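Local coordinates for DNA repair protein RecO (Deinococcus radiodurans, PDB 1U5K) that acts in recombinational DNA repair, probably within the RecF pathway, and carries a bound zinc ion, at the interface of chains A and B. Numbering follows the deposited sequence. Chains: chain A/B, hypothetical protein.

Contact 1: the interface of chains A and B. Residues chain A 97, 229, 231-232; chain B 83-86.
A:Ser231, at the start of 3-10 helix 231-235, meets B:Ala84 where the B backbone leaves 3-10 helix 81-84, extends at B:Glu85 (psi 126°) and enters helix 86-102 at B:Pro86. The serine hydroxyl OG donates a hydrogen bond to the main-chain O of B:Ala84 at 2.6 Å. The donor stands well above the carbonyl plane, 52° out of it, so the bond does not follow a lone pair. With chi1 at 61°, OG sits between the backbone N and carbonyl carbon of its own residue, which turns the hydroxyl toward the partner. Serine suits the place because its short side chain brings a donor close to a main-chain acceptor. Alanine suits the other side: its methyl CB lies 3.7 Å from the backbone O of A:Ser231, with little bulk to hold the chains apart. On another flank, A:Glu97 bends at chi2 and brings its carboxylate against the same turn, OE1 lying 3.5 Å from CD of the B:Pro86 ring. An alanine at A:Glu97 would remove this carboxylate and would probably leave a gap beside the B:Pro86 ring and B:Ala84 carbonyl. The start of helix 86-102 may favour the negative charge, whereas the carbonyl O of B:Ala84, 3.5 Å from OE1 of A:Glu97, and B:Glu85, its OE2 5.1 Å from OE2 of A:Glu97, would tend to oppose it. B:Pro86 opens helix 86-102, where lacking an N-H costs no helix bond, and its rigid ring faces chain A. Its N lies 3.4 Å from OG of A:Ser231 but has no hydrogen to donate.

Contact 2: the interface of chains A and B. Residues chain A 233-234, 236, 238; chain B 51-54, 89.
A:Gln234 lies between the B loop 51-54 and the ring of B:Tyr89. Its chain bends at chi2 (-55°), carrying the amide to the rim of the tyrosine ring, where CD lies at the edge in the ring plane and the amide is turned 55° from it. CG packs 3.8 Å from CD1 of B:Tyr89. A glutamine fits here because its methylenes can pack against the edge of an aromatic ring while its amide meets polar groups. As modelled, OE1 lies 2.8 Å from the backbone O of B:Leu52; two acceptors cannot bond, so the amide orientation is doubtful, and turning it over would place a donor there. The same doubt touches B:Asn51, whose OD1 faces the backbone O of A:Arg233 at 3.2 Å. OG of A:Ser238 gives its hydrogen to O of A:Val236 (2.5 Å), so its weak contact with this OD1 is doubtful too; a turned-over B:Asn51 amide could donate to both OG and the A:Arg233 O.

Waters extend the contact. B:His54 uses both ring nitrogens: NE2 meets water 1 at 2.9 Å, which also binds O of A:Gln234, while ND1 meets water 2 at 2.8 Å, which also binds O of A:Ser238. Histidine suits this bridging with polar atoms at separate points of its ring. Water 3 lies beside the modelled NE2 of A:Gln234 and, at longer range, the phenol OH of B:Tyr89; it could equally serve the oxygen of a turned-over amide.

Behind this shell, CB of B:Asn51 lies over one face of the B:His54 ring, 3.4 Å above its plane and offset toward the rim. CG of B:Leu52 covers a face of B:Phe53, and B:Tyr89 meets that ring at its edge. The B loop leads into strand 55-61 of the N-terminal OB fold, B:Tyr89 belongs to helix 86-102, and the A segment runs from 3-10 helix 231-235 into the C-terminal tail.

Contact 1: the interface of chains A and B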
ATOM      1  N   GLU A  97     -10.779  -2.494   1.705  1.00 19.62           N
ATOM      2  CA  GLU A  97      -9.612  -2.782   0.869  1.00 20.30           C
ATOM      3  C   GLU A  97      -9.404  -4.297   0.749  1.00 20.61           C
ATOM      4  O   GLU A  97      -9.038  -4.822  -0.298  1.00 19.29           O
ATOM      5  CB  GLU A  97      -8.376  -2.044   1.397  1.00 20.33           C
ATOM      6  CG  GLU A  97      -8.443  -0.529   1.233  1.00 20.02           C
ATOM      7  CD  GLU A  97      -8.299  -0.066  -0.213  1.00 24.79           C
ATOM      8  OE1 GLU A  97      -7.973  -0.868  -1.121  1.00 23.26           O
ATOM      9  OE2 GLU A  97      -8.488   1.142  -0.452  1.00 25.58           O
ATOM     10  N   VAL A 229      -1.194  -6.789  -5.242  1.00 35.66           N
ATOM     11  CA  VAL A 229      -0.247  -6.134  -4.348  1.00 35.49           C
ATOM     12  C   VAL A 229      -0.650  -6.340  -2.891  1.00 33.47           C
ATOM     13  O   VAL A 229       0.160  -6.230  -1.981  1.00 34.90           O
ATOM     14  CB  VAL A 229      -0.208  -4.615  -4.620  1.00 35.99           C
ATOM     15  CG1 VAL A 229       0.161  -4.384  -6.086  1.00 36.58           C
ATOM     16  CG2 VAL A 229      -1.541  -3.915  -4.207  1.00 34.51           C
ATOM     17  N   SER A 231      -2.153  -4.457  -0.784  1.00 25.41           N
ATOM     18  CA  SER A 231      -1.986  -3.247   0.016  1.00 23.68           C
ATOM     19  C   SER A 231      -2.908  -3.164   1.234  1.00 22.33           C
ATOM     20  O   SER A 231      -2.721  -2.394   2.174  1.00 23.22           O
ATOM     21  CB  SER A 231      -2.116  -2.027  -0.896  1.00 23.10           C
ATOM     22  OG  SER A 231      -3.377  -1.938  -1.534  1.00 22.72           O
ATOM     23  N   TRP A 232      -3.987  -3.925   1.220  1.00 22.09           N
ATOM     24  CA  TRP A 232      -4.876  -3.998   2.366  1.00 22.19           C
ATOM     25  C   TRP A 232      -4.164  -4.462   3.621  1.00 22.91           C
ATOM     26  O   TRP A 232      -4.624  -4.210   4.731  1.00 23.14           O
ATOM     27  CB  TRP A 232      -6.048  -4.928   2.055  1.00 23.31           C
ATOM     28  CG  TRP A 232      -5.681  -6.350   1.839  1.00 21.85           C
ATOM     29  CD1 TRP A 232      -5.416  -6.935   0.646  1.00 23.29           C
ATOM     30  CD2 TRP A 232      -5.554  -7.372   2.835  1.00 17.57           C
ATOM     31  NE1 TRP A 232      -5.086  -8.253   0.834  1.00 21.24           N
ATOM     32  CE2 TRP A 232      -5.180  -8.554   2.169  1.00 22.52           C
ATOM     33  CE3 TRP A 232      -5.716  -7.418   4.220  1.00 24.82           C
ATOM     34  CZ2 TRP A 232      -4.993  -9.767   2.839  1.00 21.28           C
ATOM     35  CZ3 TRP A 232      -5.516  -8.627   4.892  1.00 22.14           C
ATOM     36  CH2 TRP A 232      -5.133  -9.778   4.201  1.00 19.44           C
TER
ATOM     37  N   LEU B  83      -2.169   4.734   2.301  1.00 20.75           N
ATOM     38  CA  LEU B  83      -1.230   3.875   1.584  1.00 20.75           C
ATOM     39  C   LEU B  83      -1.776   2.459   1.360  1.00 20.55           C
ATOM     40  O   LEU B  83      -1.174   1.656   0.656  1.00 21.53           O
ATOM     41  CB  LEU B  83       0.125   3.835   2.294  1.00 20.69           C
ATOM     42  CG  LEU B  83       0.903   5.154   2.266  1.00 22.49           C
ATOM     43  CD1 LEU B  83       2.271   4.999   2.875  1.00 23.18           C
ATOM     44  CD2 LEU B  83       1.003   5.796   0.875  1.00 21.39           C
ATOM     45  N   ALA B  84      -2.931   2.155   1.939  1.00 20.16           N
ATOM     46  CA  ALA B  84      -3.615   0.895   1.704  1.00 21.21           C
ATOM     47  C   ALA B  84      -4.297   0.850   0.340  1.00 22.31           C
ATOM     48  O   ALA B  84      -4.696  -0.220  -0.116  1.00 23.68           O
ATOM     49  CB  ALA B  84      -4.623   0.663   2.794  1.00 20.96           C
ATOM     50  N   GLU B  85      -4.433   2.013  -0.294  1.00 22.85           N
ATOM     51  CA  GLU B  85      -5.047   2.119  -1.607  1.00 22.86           C
ATOM     52  C   GLU B  85      -4.003   1.649  -2.602  1.00 23.19           C
ATOM     53  O   GLU B  85      -2.872   2.137  -2.545  1.00 22.40           O
ATOM     54  CB  GLU B  85      -5.476   3.554  -1.910  1.00 23.07           C
ATOM     55  CG  GLU B  85      -6.417   4.173  -0.888  1.00 24.73           C
ATOM     56  CD  GLU B  85      -6.807   5.604  -1.211  1.00 28.34           C
ATOM     57  OE1 GLU B  85      -6.475   6.103  -2.313  1.00 26.31           O
ATOM     58  OE2 GLU B  85      -7.500   6.195  -0.361  1.00 33.44           O
ATOM     59  N   PRO B  86      -4.355   0.683  -3.449  1.00 23.30           N
ATOM     60  CA  PRO B  86      -3.366   0.052  -4.323  1.00 23.78           C
ATOM     61  C   PRO B  86      -2.452   0.987  -5.113  1.00 23.07           C
ATOM     62  O   PRO B  86      -1.260   0.692  -5.175  1.00 22.23           O
ATOM     63  CB  PRO B  86      -4.213  -0.808  -5.269  1.00 24.62           C
ATOM     64  CG  PRO B  86      -5.426  -1.149  -4.485  1.00 23.88           C
ATOM     65  CD  PRO B  86      -5.667   0.013  -3.543  1.00 23.93           C
TER

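Contact 2: the interface of chains A and B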
ATOM      1  N   ARG A 233      -3.018  -5.120   3.468  1.00 22.91           N
ATOM      2  CA  ARG A 233      -2.221  -5.515   4.621  1.00 22.59           C
ATOM      3  C   ARG A 233      -1.625  -4.369   5.442  1.00 22.61           C
ATOM      4  O   ARG A 233      -1.341  -4.566   6.612  1.00 21.54           O
ATOM      5  CB  ARG A 233      -1.105  -6.456   4.200  1.00 23.06           C
ATOM      6  CG  ARG A 233      -1.636  -7.791   3.748  1.00 24.58           C
ATOM      7  CD  ARG A 233      -1.021  -8.250   2.476  1.00 34.01           C
ATOM      8  NE  ARG A 233       0.352  -8.645   2.637  1.00 39.58           N
ATOM      9  CZ  ARG A 233       1.354  -8.334   1.817  1.00 45.85           C
ATOM     10  NH1 ARG A 233       1.241  -7.540   0.759  1.00 46.45           N
ATOM     11  NH2 ARG A 233       2.548  -8.831   2.101  1.00 49.77           N
ATOM     12  N   GLN A 234      -1.568  -3.171   4.872  1.00 22.15           N
ATOM     13  CA  GLN A 234      -1.289  -1.947   5.614  1.00 21.83           C
ATOM     14  C   GLN A 234      -2.269  -1.695   6.769  1.00 23.30           C
ATOM     15  O   GLN A 234      -1.960  -1.025   7.761  1.00 23.27           O
ATOM     16  CB  GLN A 234      -1.347  -0.782   4.632  1.00 21.22           C
ATOM     17  CG  GLN A 234      -0.255  -0.770   3.589  1.00 21.80           C
ATOM     18  CD  GLN A 234       1.113  -0.810   4.255  1.00 27.49           C
ATOM     19  OE1 GLN A 234       1.490   0.111   4.988  1.00 27.23           O
ATOM     20  NE2 GLN A 234       1.818  -1.908   4.070  1.00 26.29           N
ATOM     21  N   VAL A 236      -3.974  -4.216   8.573  1.00 23.79           N
ATOM     22  CA  VAL A 236      -4.117  -5.292   9.554  1.00 24.87           C
ATOM     23  C   VAL A 236      -3.553  -4.800  10.888  1.00 25.55           C
ATOM     24  O   VAL A 236      -2.548  -4.100  10.862  1.00 26.42           O
ATOM     25  CB  VAL A 236      -3.396  -6.549   9.038  1.00 23.86           C
ATOM     26  CG1 VAL A 236      -3.360  -7.644  10.088  1.00 26.87           C
ATOM     27  CG2 VAL A 236      -4.099  -7.066   7.801  1.00 25.10           C
ATOM     28  N   SER A 238      -1.427  -3.751  13.798  1.00 40.20           N
ATOM     29  CA  SER A 238       0.033  -3.779  13.812  1.00 43.95           C
ATOM     30  C   SER A 238       0.671  -2.872  14.871  1.00 46.05           C
ATOM     31  O   SER A 238       1.858  -2.548  14.775  1.00 45.72           O
ATOM     32  CB  SER A 238       0.531  -3.352  12.429  1.00 44.06           C
ATOM     33  OG  SER A 238      -0.128  -4.118  11.429  1.00 48.21           O
TER
ATOM     34  N   ASN B  51       5.251  -2.691  10.382  1.00 28.85           N
ATOM     35  CA  ASN B  51       4.639  -2.757   9.057  1.00 29.39           C
ATOM     36  C   ASN B  51       5.284  -1.774   8.084  1.00 28.73           C
ATOM     37  O   ASN B  51       5.820  -0.725   8.454  1.00 28.26           O
ATOM     38  CB  ASN B  51       3.125  -2.538   9.171  1.00 30.09           C
ATOM     39  CG  ASN B  51       2.305  -3.388   8.198  1.00 35.31           C
ATOM     40  OD1 ASN B  51       1.080  -3.524   8.348  1.00 40.43           O
ATOM     41  ND2 ASN B  51       2.965  -3.932   7.187  1.00 29.19           N
ATOM     42  N   LEU B  52       5.289  -2.166   6.818  1.00 27.84           N
ATOM     43  CA  LEU B  52       5.846  -1.370   5.747  1.00 27.70           C
ATOM     44  C   LEU B  52       5.270   0.042   5.773  1.00 26.03           C
ATOM     45  O   LEU B  52       4.086   0.221   6.062  1.00 24.80           O
ATOM     46  CB  LEU B  52       5.486  -2.001   4.409  1.00 28.27           C
ATOM     47  CG  LEU B  52       6.521  -2.325   3.343  1.00 35.07           C
ATOM     48  CD1 LEU B  52       5.887  -2.174   1.963  1.00 36.73           C
ATOM     49  CD2 LEU B  52       7.885  -1.657   3.488  1.00 34.10           C
ATOM     50  N   PHE B  53       6.143   1.013   5.507  1.00 24.02           N
ATOM     51  CA  PHE B  53       5.826   2.439   5.514  1.00 24.19           C
ATOM     52  C   PHE B  53       5.437   3.034   6.858  1.00 24.36           C
ATOM     53  O   PHE B  53       5.108   4.215   6.911  1.00 24.87           O
ATOM     54  CB  PHE B  53       4.734   2.735   4.477  1.00 23.83           C
ATOM     55  CG  PHE B  53       5.008   2.096   3.164  1.00 23.15           C
ATOM     56  CD1 PHE B  53       4.024   1.413   2.480  1.00 25.91           C
ATOM     57  CD2 PHE B  53       6.284   2.188   2.619  1.00 27.16           C
ATOM     58  CE1 PHE B  53       4.312   0.826   1.268  1.00 25.65           C
ATOM     59  CE2 PHE B  53       6.591   1.552   1.440  1.00 27.08           C
ATOM     60  CZ  PHE B  53       5.576   0.901   0.742  1.00 25.85           C
ATOM     61  N   HIS B  54       5.449   2.246   7.930  1.00 24.47           N
ATOM     62  CA  HIS B  54       5.210   2.807   9.250  1.00 25.26           C
ATOM     63  C   HIS B  54       6.423   3.548   9.801  1.00 24.51           C
ATOM     64  O   HIS B  54       7.573   3.191   9.544  1.00 23.30           O
ATOM     65  CB  HIS B  54       4.749   1.744  10.252  1.00 26.02           C
ATOM     66  CG  HIS B  54       3.349   1.260  10.034  1.00 28.65           C
ATOM     67  ND1 HIS B  54       2.717   0.422  10.927  1.00 31.13           N
ATOM     68  CD2 HIS B  54       2.457   1.501   9.045  1.00 28.17           C
ATOM     69  CE1 HIS B  54       1.482   0.200  10.511  1.00 31.36           C
ATOM     70  NE2 HIS B  54       1.301   0.831   9.366  1.00 31.77           N
ATOM     71  N   TYR B  89      -0.112   2.730  -2.682  1.00 21.89           N
ATOM     72  CA  TYR B  89       0.825   1.733  -2.189  1.00 22.03           C
ATOM     73  C   TYR B  89       1.947   1.553  -3.202  1.00 22.10           C
ATOM     74  O   TYR B  89       3.117   1.521  -2.813  1.00 22.83           O
ATOM     75  CB  TYR B  89       0.135   0.391  -1.933  1.00 21.79           C
ATOM     76  CG  TYR B  89       0.983  -0.712  -1.348  1.00 21.27           C
ATOM     77  CD1 TYR B  89       1.052  -0.901   0.032  1.00 27.07           C
ATOM     78  CD2 TYR B  89       1.615  -1.630  -2.162  1.00 25.25           C
ATOM     79  CE1 TYR B  89       1.769  -1.933   0.586  1.00 28.50           C
ATOM     80  CE2 TYR B  89       2.370  -2.659  -1.629  1.00 31.61           C
ATOM     81  CZ  TYR B  89       2.427  -2.806  -0.262  1.00 32.65           C
ATOM     82  OH  TYR B  89       3.134  -3.848   0.263  1.00 35.32           O
TER
HETATM   83  O   HOH W   1      -1.187   1.550   8.002  1.00 22.06           O
HETATM   84  O   HOH W   2       3.703  -1.288  12.963  1.00 34.24           O
HETATM   85  O   HOH W   3       1.715  -4.355   3.158  1.00 37.89           O

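About 9 Å separates the C-alpha centres of contact 1 and contact 2, which form neighbouring parts of one surface. The A 3-10 helix 231-235 serves both through successive residues, and B helix 86-102 contributes its first residue to contact 1 and B:Tyr89 to contact 2. Contact 1 places the A segment against the entry to that helix, whereas contact 2 extends to the loop before strand 55-61, so the A chain touches helical and OB-fold parts of B together. The whole interface is not an exact two-fold, and the structure alone does not show whether this pairing is biological.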